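Local coordinates for protein hydrazine synthase alpha subunit (Candidatus Kuenenia stuttgartiensis, PDB 5C2V) that makes hydrazine from hydroxylamine and ammonia as the second half-reaction of the hydrazine synthase complex, binding two c-type hemes and carrying a six-bladed beta-propeller, at residues Asn74-Ala79 with Trp106-Asp111; Ser57-Phe62 with Lys89-Ala94; Thr35-Thr40 with Pro50-Glu55; Gln117-Lys122 with Tyr188-Gln193. All coordinates share one frame; numbering follows the deposited sequence.

Interaction 1: residues Asn74-Ala79 with Trp106-Asp111; sequences NDFATA and WEMNID. With BET (trimethyl glycine), chain B.
An edge-to-face aromatic pair, F76 against W106, makes this buried contact within one four-stranded antiparallel sheet. The two residues sit on strands 76-84 and 103-109, which flank strand 90-97, so their side chains meet across an intervening strand. The ring planes stand at 75°, and the F76 centroid lies 4.7 Å from that of the five-membered ring of W106. F76 CE1 comes down over the middle of the indole, 3.4 Å from W106 CE2, while F76 CZ reaches W106 CE3 at 3.6 Å. With CG of F76 turned beside its backbone N (chi1 -69°), the ring is carried toward the indole. M108 CE adds a looser, oblique touch at 4.3 Å from F76 CE2. The indole NE1 is hydrogen-bonded to G95 O. Away from the F76 ring, the segment contributes to the trimethyl glycine site, by backbone F76 O, 3.3 Å from methyl carbon C3 of the ligand, and by side-chain N74 OD1, 3.8 Å from its OXT. Just beyond, A77 and T78 both face V96 in a classic beta bulge. The four-stranded antiparallel meander that carries the aromatic pair is the standard blade of a beta-propeller.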
# COMPACT_ATOMS: atom_id res chain seq x y z
N ASN D 74 2.06 -27.54 39.19
CA ASN D 74 3.16 -28.51 39.28
C ASN D 74 2.82 -29.91 38.73
O ASN D 74 3.72 -30.67 38.38
CB ASN D 74 3.61 -28.65 40.74
CG ASN D 74 4.95 -27.98 41.00
OD1 ASN D 74 5.81 -27.91 40.13
ND2 ASN D 74 5.13 -27.49 42.23
N ASP D 75 1.54 -30.24 38.67
CA ASP D 75 1.10 -31.49 38.05
C ASP D 75 1.12 -31.42 36.52
O ASP D 75 0.98 -32.45 35.85
CB ASP D 75 -0.30 -31.86 38.53
CG ASP D 75 -0.34 -32.21 40.01
OD1 ASP D 75 0.53 -31.72 40.76
OD2 ASP D 75 -1.24 -32.98 40.41
N PHE D 76 1.29 -30.22 35.98
CA PHE D 76 1.28 -30.04 34.53
C PHE D 76 2.67 -29.77 33.97
O PHE D 76 3.42 -28.95 34.51
CB PHE D 76 0.34 -28.89 34.14
CG PHE D 76 -1.11 -29.18 34.38
CD1 PHE D 76 -1.87 -29.80 33.39
CD2 PHE D 76 -1.72 -28.83 35.57
CE1 PHE D 76 -3.21 -30.07 33.60
CE2 PHE D 76 -3.06 -29.10 35.78
CZ PHE D 76 -3.81 -29.72 34.79
N ALA D 77 3.00 -30.44 32.87
CA ALA D 77 4.26 -30.19 32.18
C ALA D 77 4.22 -28.82 31.52
O ALA D 77 5.20 -28.08 31.55
CB ALA D 77 4.52 -31.27 31.14
N THR D 78 3.08 -28.49 30.94
CA THR D 78 2.87 -27.19 30.30
C THR D 78 1.55 -26.59 30.75
O THR D 78 0.50 -27.22 30.62
CB THR D 78 2.88 -27.31 28.76
OG1 THR D 78 4.14 -27.85 28.33
CG2 THR D 78 2.68 -25.94 28.12
N ALA D 79 1.59 -25.37 31.28
CA ALA D 79 0.37 -24.69 31.71
C ALA D 79 0.45 -23.19 31.45
O ALA D 79 1.46 -22.55 31.72
CB ALA D 79 0.11 -24.96 33.17
N TRP D 106 -8.56 -26.73 31.40
CA TRP D 106 -8.70 -27.19 32.78
C TRP D 106 -9.18 -26.04 33.65
O TRP D 106 -9.17 -24.88 33.22
CB TRP D 106 -7.37 -27.73 33.31
CG TRP D 106 -6.73 -28.78 32.45
CD1 TRP D 106 -6.10 -28.59 31.25
CD2 TRP D 106 -6.63 -30.18 32.74
NE1 TRP D 106 -5.63 -29.79 30.77
CE2 TRP D 106 -5.95 -30.78 31.66
CE3 TRP D 106 -7.07 -30.99 33.79
CZ2 TRP D 106 -5.68 -32.15 31.61
CZ3 TRP D 106 -6.80 -32.34 33.74
CH2 TRP D 106 -6.12 -32.91 32.66
N GLU D 107 -9.62 -26.35 34.87
CA GLU D 107 -9.93 -25.31 35.84
C GLU D 107 -9.62 -25.80 37.25
O GLU D 107 -9.72 -26.99 37.55
CB GLU D 107 -11.39 -24.87 35.75
CG GLU D 107 -12.41 -26.00 35.62
CD GLU D 107 -13.83 -25.52 35.88
OE1 GLU D 107 -14.00 -24.63 36.74
OE2 GLU D 107 -14.76 -26.02 35.22
N MET D 108 -9.23 -24.87 38.12
CA MET D 108 -8.92 -25.20 39.50
C MET D 108 -9.11 -24.01 40.43
O MET D 108 -9.16 -22.86 39.97
CB MET D 108 -7.49 -25.73 39.62
CG MET D 108 -6.42 -24.64 39.53
SD MET D 108 -4.80 -25.20 40.08
CE MET D 108 -4.47 -26.51 38.91
N ASN D 109 -9.22 -24.28 41.72
CA ASN D 109 -9.37 -23.22 42.72
C ASN D 109 -8.09 -22.40 42.86
O ASN D 109 -7.01 -22.85 42.49
CB ASN D 109 -9.77 -23.82 44.07
CG ASN D 109 -11.07 -24.59 44.00
OD1 ASN D 109 -11.98 -24.24 43.24
ND2 ASN D 109 -11.18 -25.65 44.80
N ILE D 110 -8.23 -21.20 43.41
CA ILE D 110 -7.10 -20.29 43.58
C ILE D 110 -6.07 -20.85 44.56
O ILE D 110 -4.89 -20.52 44.49
CB ILE D 110 -7.58 -18.90 44.06
CG1 ILE D 110 -6.44 -17.88 44.04
CG2 ILE D 110 -8.22 -18.99 45.45
CD1 ILE D 110 -6.83 -16.50 44.52
N ASP D 111 -6.51 -21.73 45.46
CA ASP D 111 -5.62 -22.32 46.45
C ASP D 111 -4.79 -23.46 45.88
O ASP D 111 -3.78 -23.85 46.46
CB ASP D 111 -6.42 -22.81 47.67
CG ASP D 111 -7.56 -23.74 47.28
OD1 ASP D 111 -7.46 -24.45 46.26
OD2 ASP D 111 -8.57 -23.76 48.02
N BET B . 7.32 -27.72 35.62
CA BET B . 8.28 -27.86 36.79
C BET B . 8.80 -26.40 37.26
O BET B . 10.01 -26.19 37.00
OXT BET B . 7.93 -25.69 37.82
C1 BET B . 7.32 -28.99 34.79
C2 BET B . 7.73 -26.56 34.70
C3 BET B . 5.90 -27.52 36.12

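Interaction 2: residues Ser57-Phe62 with Lys89-Ala94; sequences SRIVLF and KKFAFA
Both branches of I59 come obliquely to phenylalanine rings, CD1 to F93 and CG2 to F91, neither squarely over a face nor at an edge. The delta methyl of I59 rests at the root of the F93 ring, with CD1 3.6 Å from F93 CB and F93 CG and CD2 following closely. F91 is touched more lightly, I59 CG2 standing 4.2 Å from F91 CE1. Elsewhere around them, F93 forms an edge-to-face pair with F76, M108 packs against both phenylalanines, and L72 touches F91. The isoleucine divides its two branches between the rings. CG1 lies beside the backbone N (chi1 -58°) and the chain then runs extended to CD1, sending that methyl to F93, whereas CG2 leaves on the other branch for F91. This is how adjacent blades of the six-bladed propeller pack: strand 58-63 belongs to one antiparallel sheet and strand 90-97 to the next. Their closest CA atoms, I59 CA and F93 CA, are 8.8 Å apart, a spacing filled by side chains, with no hydrogen bond crossing between the two segments. V60, next to I59, directs its side chain away from F91 and F93, against F34, L69 and V71 of its own sheet. I59 N is hydrogen-bonded to T73 OG1. One residue earlier, R58 is part of the trimethyl glycine pocket, its NE hydrogen-bonded to Q36 OE1 and its NH1 making a weak hydrogen bond to the ligand carboxylate.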
# COMPACT_ATOMS: atom_id res chain seq x y z
N SER D 57 6.12 -24.49 30.78
CA SER D 57 5.67 -23.28 31.45
C SER D 57 4.74 -23.58 32.61
O SER D 57 3.97 -24.55 32.58
CB SER D 57 4.97 -22.35 30.46
OG SER D 57 5.82 -22.04 29.38
N ARG D 58 4.80 -22.74 33.64
CA ARG D 58 3.99 -22.95 34.83
C ARG D 58 3.13 -21.73 35.15
O ARG D 58 3.51 -20.60 34.86
CB ARG D 58 4.88 -23.28 36.03
CG ARG D 58 5.81 -22.16 36.43
CD ARG D 58 6.87 -22.63 37.41
NE ARG D 58 7.59 -21.52 38.01
CZ ARG D 58 8.64 -21.65 38.82
NH1 ARG D 58 9.10 -22.86 39.11
NH2 ARG D 58 9.24 -20.58 39.32
N ILE D 59 1.96 -21.97 35.73
CA ILE D 59 1.09 -20.88 36.19
C ILE D 59 1.28 -20.67 37.68
O ILE D 59 1.20 -21.62 38.46
CB ILE D 59 -0.39 -21.17 35.89
CG1 ILE D 59 -0.59 -21.39 34.39
CG2 ILE D 59 -1.26 -20.03 36.38
CD1 ILE D 59 -2.02 -21.62 34.00
N VAL D 60 1.54 -19.43 38.08
CA VAL D 60 1.87 -19.15 39.47
C VAL D 60 1.03 -18.03 40.09
O VAL D 60 0.51 -17.15 39.39
CB VAL D 60 3.36 -18.77 39.62
CG1 VAL D 60 4.25 -19.96 39.27
CG2 VAL D 60 3.69 -17.58 38.74
N LEU D 61 0.91 -18.09 41.41
CA LEU D 61 0.21 -17.08 42.20
C LEU D 61 1.19 -16.29 43.05
O LEU D 61 2.05 -16.86 43.72
CB LEU D 61 -0.85 -17.74 43.09
CG LEU D 61 -1.61 -16.84 44.06
CD1 LEU D 61 -2.35 -15.74 43.33
CD2 LEU D 61 -2.58 -17.67 44.91
N PHE D 62 1.06 -14.97 43.02
CA PHE D 62 1.99 -14.08 43.69
C PHE D 62 1.27 -13.04 44.54
O PHE D 62 0.34 -12.38 44.08
CB PHE D 62 2.89 -13.39 42.66
CG PHE D 62 3.79 -12.33 43.24
CD1 PHE D 62 4.95 -12.67 43.91
CD2 PHE D 62 3.47 -10.99 43.10
CE1 PHE D 62 5.77 -11.70 44.44
CE2 PHE D 62 4.29 -10.01 43.63
CZ PHE D 62 5.44 -10.36 44.30
N LYS D 89 -12.17 -16.90 43.28
CA LYS D 89 -11.73 -18.04 44.08
C LYS D 89 -11.29 -19.23 43.22
O LYS D 89 -10.84 -20.25 43.75
CB LYS D 89 -12.85 -18.48 45.02
CG LYS D 89 -13.22 -17.43 46.06
CD LYS D 89 -12.00 -17.01 46.86
CE LYS D 89 -12.23 -15.70 47.59
NZ LYS D 89 -13.46 -15.73 48.42
N LYS D 90 -11.41 -19.09 41.90
CA LYS D 90 -10.99 -20.15 40.99
C LYS D 90 -10.67 -19.58 39.61
O LYS D 90 -11.04 -18.45 39.30
CB LYS D 90 -12.08 -21.23 40.87
CG LYS D 90 -13.05 -21.02 39.72
CD LYS D 90 -14.03 -22.17 39.59
CE LYS D 90 -14.91 -22.00 38.36
NZ LYS D 90 -15.92 -23.09 38.23
N PHE D 91 -9.98 -20.36 38.79
CA PHE D 91 -9.64 -19.92 37.44
C PHE D 91 -9.57 -21.08 36.45
O PHE D 91 -9.45 -22.25 36.84
CB PHE D 91 -8.31 -19.15 37.45
CG PHE D 91 -7.11 -20.01 37.74
CD1 PHE D 91 -6.35 -20.53 36.70
CD2 PHE D 91 -6.74 -20.28 39.04
CE1 PHE D 91 -5.25 -21.32 36.97
CE2 PHE D 91 -5.64 -21.07 39.31
CZ PHE D 91 -4.89 -21.59 38.27
N ALA D 92 -9.64 -20.74 35.17
CA ALA D 92 -9.52 -21.71 34.09
C ALA D 92 -8.26 -21.43 33.28
O ALA D 92 -7.78 -20.30 33.25
CB ALA D 92 -10.75 -21.68 33.20
N PHE D 93 -7.73 -22.46 32.63
CA PHE D 93 -6.49 -22.32 31.88
C PHE D 93 -6.32 -23.40 30.83
O PHE D 93 -7.15 -24.30 30.69
CB PHE D 93 -5.30 -22.34 32.84
CG PHE D 93 -5.14 -23.63 33.60
CD1 PHE D 93 -5.89 -23.88 34.73
CD2 PHE D 93 -4.23 -24.59 33.17
CE1 PHE D 93 -5.74 -25.07 35.43
CE2 PHE D 93 -4.08 -25.77 33.87
CZ PHE D 93 -4.83 -26.01 35.00
N ALA D 94 -5.23 -23.31 30.08
CA ALA D 94 -4.85 -24.34 29.13
C ALA D 94 -3.63 -25.08 29.66
O ALA D 94 -2.70 -24.45 30.17
CB ALA D 94 -4.56 -23.74 27.76

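Interaction 3: residues Thr35-Thr40 with Pro50-Glu55; sequences TQSPRT and PHYIPE
S37 and P54 form the close part of this contact, with S37 OG 3.5 Å from P54 CB and the two CA atoms 6.3 Å apart. Y52, from the same segment as P54, completes it: its hydroxyl OH lies 3.8 Å from S37 OG, too far for the two to be bonded, and each oxygen is engaged elsewhere, S37 OG with S57 OG and Y52 OH with D44 OD1. Within 50-55, P54 covers one face of the tyrosine, its CD 3.5 Å above the Y52 ring plane and displaced toward the rim. Extended from the backbone (chi1 175°), the Y52 side chain brings its hydroxyl up to the serine. P54 is also the centre of an inverse gamma turn, closed by a weak bond from E55 N to I53 O. On the solvent side, partly exposed P38 meets E55 through the backbone, P38 CG lying 3.7 Å from E55 O, and the exposed E55 side chain starts away from segment 35-40. Segment 35-40 begins in strand 31-37, paired on one side with strand 58-63 and on the other with strand 381-387. Segment 50-55 belongs to the following loop, where P54 and E55 pack on F80 and T78 of strand 76-84 and Y52 touches R126 of strand 124-131.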
# COMPACT_ATOMS: atom_id res chain seq x y z
N THR D 35 1.67 -16.36 34.09
CA THR D 35 2.37 -17.46 33.46
C THR D 35 3.87 -17.19 33.36
O THR D 35 4.30 -16.11 32.95
CB THR D 35 1.82 -17.74 32.04
OG1 THR D 35 0.41 -17.94 32.11
CG2 THR D 35 2.48 -18.97 31.43
N GLN D 36 4.66 -18.20 33.74
CA GLN D 36 6.11 -18.16 33.57
C GLN D 36 6.53 -19.19 32.53
O GLN D 36 6.22 -20.37 32.66
CB GLN D 36 6.82 -18.42 34.89
CG GLN D 36 6.66 -17.32 35.92
CD GLN D 36 7.42 -17.60 37.20
OE1 GLN D 36 7.61 -18.76 37.58
NE2 GLN D 36 7.87 -16.55 37.87
N SER D 37 7.25 -18.73 31.51
CA SER D 37 7.71 -19.61 30.44
C SER D 37 9.23 -19.61 30.37
O SER D 37 9.86 -18.60 30.65
CB SER D 37 7.12 -19.17 29.09
OG SER D 37 5.71 -19.31 29.09
N PRO D 38 9.83 -20.76 30.01
CA PRO D 38 11.29 -20.80 29.84
C PRO D 38 11.71 -19.83 28.74
O PRO D 38 10.93 -19.65 27.80
CB PRO D 38 11.56 -22.25 29.44
CG PRO D 38 10.34 -23.01 29.87
CD PRO D 38 9.20 -22.06 29.73
N ARG D 39 12.89 -19.24 28.81
CA ARG D 39 13.27 -18.34 27.73
C ARG D 39 13.98 -19.17 26.69
O ARG D 39 15.17 -19.49 26.82
CB ARG D 39 14.17 -17.21 28.24
CG ARG D 39 13.71 -16.58 29.55
CD ARG D 39 14.83 -15.75 30.18
NE ARG D 39 15.41 -14.81 29.23
CZ ARG D 39 16.42 -13.99 29.52
NH1 ARG D 39 16.96 -14.00 30.73
NH2 ARG D 39 16.88 -13.16 28.59
N THR D 40 13.23 -19.52 25.65
CA THR D 40 13.70 -20.37 24.57
C THR D 40 12.71 -20.21 23.42
O THR D 40 11.59 -19.75 23.64
CB THR D 40 13.81 -21.86 25.00
OG1 THR D 40 14.45 -21.95 26.28
CG2 THR D 40 14.60 -22.67 23.99
N PRO D 50 -1.36 -17.61 16.73
CA PRO D 50 -2.04 -18.05 17.96
C PRO D 50 -1.66 -19.44 18.43
O PRO D 50 -1.97 -19.79 19.57
CB PRO D 50 -3.51 -18.02 17.56
CG PRO D 50 -3.50 -18.33 16.13
CD PRO D 50 -2.28 -17.63 15.58
N HIS D 51 -0.98 -20.23 17.60
CA HIS D 51 -0.76 -21.61 17.99
C HIS D 51 0.47 -21.54 18.86
O HIS D 51 1.61 -21.47 18.40
CB HIS D 51 -0.55 -22.49 16.76
CG HIS D 51 -0.19 -23.91 17.07
ND1 HIS D 51 -1.11 -24.84 17.50
CD2 HIS D 51 0.99 -24.57 16.99
CE1 HIS D 51 -0.51 -26.00 17.68
NE2 HIS D 51 0.76 -25.87 17.38
N TYR D 52 0.20 -21.59 20.16
CA TYR D 52 1.17 -21.24 21.17
C TYR D 52 1.08 -22.24 22.31
O TYR D 52 0.08 -22.28 23.03
CB TYR D 52 0.92 -19.81 21.65
CG TYR D 52 1.77 -19.31 22.79
CD1 TYR D 52 3.09 -18.95 22.60
CD2 TYR D 52 1.22 -19.16 24.06
CE1 TYR D 52 3.86 -18.48 23.65
CE2 TYR D 52 1.98 -18.68 25.11
CZ TYR D 52 3.30 -18.35 24.90
OH TYR D 52 4.06 -17.88 25.95
N ILE D 53 2.12 -23.04 22.47
CA ILE D 53 2.16 -24.05 23.51
C ILE D 53 3.51 -23.94 24.18
O ILE D 53 4.44 -24.68 23.86
CB ILE D 53 1.94 -25.47 22.97
CG1 ILE D 53 0.74 -25.52 22.02
CG2 ILE D 53 1.74 -26.46 24.12
CD1 ILE D 53 0.45 -26.89 21.46
N PRO D 54 3.63 -23.00 25.13
CA PRO D 54 4.91 -22.69 25.77
C PRO D 54 5.36 -23.86 26.64
O PRO D 54 5.19 -23.83 27.85
CB PRO D 54 4.59 -21.45 26.61
CG PRO D 54 3.13 -21.54 26.87
CD PRO D 54 2.54 -22.16 25.64
N GLU D 55 5.91 -24.88 25.99
CA GLU D 55 6.34 -26.10 26.66
C GLU D 55 7.27 -25.82 27.84
O GLU D 55 8.25 -25.10 27.71
CB GLU D 55 7.03 -27.03 25.66
CG GLU D 55 7.61 -28.30 26.27
CD GLU D 55 8.16 -29.24 25.23
OE1 GLU D 55 7.59 -29.31 24.12
OE2 GLU D 55 9.18 -29.91 25.51

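Interaction 4: residues Gln117-Lys122 with Tyr188-Gln193; sequences QMTDLK and YRLDTQ
M118 and L190 meet through their terminal methyls, M118 CE lying 3.7 Å from L190 CD2 while the two side chains cross at about a right angle. The same M118 CE reaches T192 CG2 at 3.8 Å. L190 spreads its other branch to the neighbouring residue, placing CD1 3.6 Å from T119 CG2. Bends at chi2 (-44°) and chi3 (-73°) fold the methionine over to the strand, although the side chain sets off to one side. These methyls join successive propeller blades: segment 117-122 runs from the outermost strand of one blade toward strand 124-131, which opens the next, and strand 186-191 belongs to that second blade. Polar bonds surround these groups. T119 OG1 is hydrogen-bonded to I105 N and to Q104 OE1, M118 O receives T216 OG1, and T192 OG1 pairs with T163 OG1. Beyond L190 the strand ends in an Asx turn. There D191 OD1 accepts from Q193 N at 2.9 Å, with an N-H...O angle of 157°, the donor arriving on the anti side of the carboxylate. The second oxygen, D191 OD2, is hydrogen-bonded to I198 N in helix 196-201.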
# COMPACT_ATOMS: atom_id res chain seq x y z
N GLN D 117 -10.96 -31.49 34.56
CA GLN D 117 -10.63 -31.47 33.13
C GLN D 117 -11.84 -31.13 32.26
O GLN D 117 -12.81 -31.87 32.21
CB GLN D 117 -10.06 -32.83 32.71
CG GLN D 117 -9.61 -32.88 31.26
CD GLN D 117 -9.10 -34.25 30.85
OE1 GLN D 117 -8.86 -35.10 31.70
NE2 GLN D 117 -8.94 -34.46 29.55
N MET D 118 -11.76 -29.99 31.57
CA MET D 118 -12.86 -29.50 30.74
C MET D 118 -12.94 -30.11 29.34
O MET D 118 -14.03 -30.44 28.86
CB MET D 118 -12.78 -27.98 30.63
CG MET D 118 -12.77 -27.30 31.99
SD MET D 118 -14.00 -28.03 33.07
CE MET D 118 -15.51 -27.38 32.36
N THR D 119 -11.79 -30.26 28.67
CA THR D 119 -11.79 -30.69 27.27
C THR D 119 -10.96 -31.94 26.99
O THR D 119 -9.82 -32.04 27.41
CB THR D 119 -11.27 -29.57 26.34
OG1 THR D 119 -10.02 -29.08 26.83
CG2 THR D 119 -12.26 -28.42 26.28
N ASP D 120 -11.57 -32.91 26.32
CA ASP D 120 -10.85 -34.08 25.80
C ASP D 120 -10.50 -33.97 24.31
O ASP D 120 -10.04 -34.94 23.72
CB ASP D 120 -11.64 -35.36 26.05
CG ASP D 120 -10.73 -36.56 26.23
OD1 ASP D 120 -9.57 -36.37 26.64
OD2 ASP D 120 -11.18 -37.70 25.98
N LEU D 121 -10.73 -32.80 23.72
CA LEU D 121 -10.70 -32.61 22.26
C LEU D 121 -9.45 -33.19 21.59
O LEU D 121 -8.36 -33.17 22.16
CB LEU D 121 -10.79 -31.12 21.92
CG LEU D 121 -10.67 -30.73 20.43
CD1 LEU D 121 -11.91 -31.16 19.66
CD2 LEU D 121 -10.39 -29.24 20.24
N LYS D 122 -9.62 -33.71 20.38
CA LYS D 122 -8.50 -34.24 19.63
C LYS D 122 -7.96 -33.05 18.86
O LYS D 122 -8.52 -32.64 17.84
CB LYS D 122 -8.98 -35.36 18.70
CG LYS D 122 -7.92 -36.24 18.07
CD LYS D 122 -8.57 -37.20 17.06
CE LYS D 122 -9.79 -37.89 17.66
NZ LYS D 122 -10.51 -38.76 16.69
N TYR D 188 -14.96 -22.04 20.37
CA TYR D 188 -15.89 -23.03 20.89
C TYR D 188 -16.58 -22.52 22.14
O TYR D 188 -15.94 -21.90 23.01
CB TYR D 188 -15.18 -24.35 21.21
CG TYR D 188 -14.77 -25.17 20.01
CD1 TYR D 188 -13.56 -24.96 19.37
CD2 TYR D 188 -15.59 -26.19 19.54
CE1 TYR D 188 -13.17 -25.72 18.28
CE2 TYR D 188 -15.21 -26.96 18.45
CZ TYR D 188 -14.01 -26.72 17.83
OH TYR D 188 -13.63 -27.48 16.75
N ARG D 189 -17.88 -22.78 22.25
CA ARG D 189 -18.60 -22.57 23.49
C ARG D 189 -18.74 -23.91 24.21
O ARG D 189 -18.93 -24.95 23.58
CB ARG D 189 -19.98 -21.93 23.25
CG ARG D 189 -20.97 -22.80 22.49
CD ARG D 189 -22.34 -22.13 22.46
NE ARG D 189 -23.30 -22.86 21.64
CZ ARG D 189 -24.57 -22.50 21.47
NH1 ARG D 189 -25.03 -21.42 22.08
NH2 ARG D 189 -25.37 -23.22 20.70
N LEU D 190 -18.62 -23.87 25.53
CA LEU D 190 -18.55 -25.10 26.32
C LEU D 190 -19.52 -25.07 27.51
O LEU D 190 -19.42 -24.20 28.38
CB LEU D 190 -17.12 -25.32 26.81
CG LEU D 190 -16.79 -26.53 27.71
CD1 LEU D 190 -15.39 -27.03 27.40
CD2 LEU D 190 -16.89 -26.16 29.18
N ASP D 191 -20.44 -26.02 27.52
CA ASP D 191 -21.32 -26.22 28.67
C ASP D 191 -20.59 -27.05 29.71
O ASP D 191 -20.16 -28.18 29.45
CB ASP D 191 -22.63 -26.89 28.25
CG ASP D 191 -23.73 -26.73 29.28
OD1 ASP D 191 -23.43 -26.80 30.49
OD2 ASP D 191 -24.89 -26.54 28.88
N THR D 192 -20.46 -26.46 30.90
CA THR D 192 -19.71 -27.06 32.00
C THR D 192 -20.53 -28.08 32.79
O THR D 192 -19.97 -28.89 33.52
CB THR D 192 -19.22 -25.98 32.99
OG1 THR D 192 -20.34 -25.35 33.62
CG2 THR D 192 -18.40 -24.92 32.26
N GLN D 193 -21.85 -28.04 32.63
CA GLN D 193 -22.71 -28.92 33.40
C GLN D 193 -23.11 -30.19 32.64
O GLN D 193 -23.84 -31.03 33.17
CB GLN D 193 -23.97 -28.17 33.86
CG GLN D 193 -23.69 -27.14 34.95
CD GLN D 193 -23.00 -27.74 36.16
OE1 GLN D 193 -23.12 -28.93 36.44
NE2 GLN D 193 -22.25 -26.91 36.88

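How the interactions relate
All four contacts are buried, though an exposed glutamate lies at the margin of interaction 3. Interactions 1 and 2 interlock: strand 90-97, which interaction 1 spans, supplies the phenylalanines of interaction 2, and a probable hydrogen bond from A79 N to S57 O, 2.8 Å, joins them. The first works within a blade by aromatic packing; the second joins that blade to its predecessor through aliphatic-aromatic contacts. Interaction 3 shares the preceding blade with interaction 2, since strands 31-37 and 58-63 are neighbours, but it is more polar. Interaction 4 is the methyl-rich counterpart of interaction 2, facing the following blade, and touches interaction 1 where Q117 CB lies 3.5 Å from W106 CZ3.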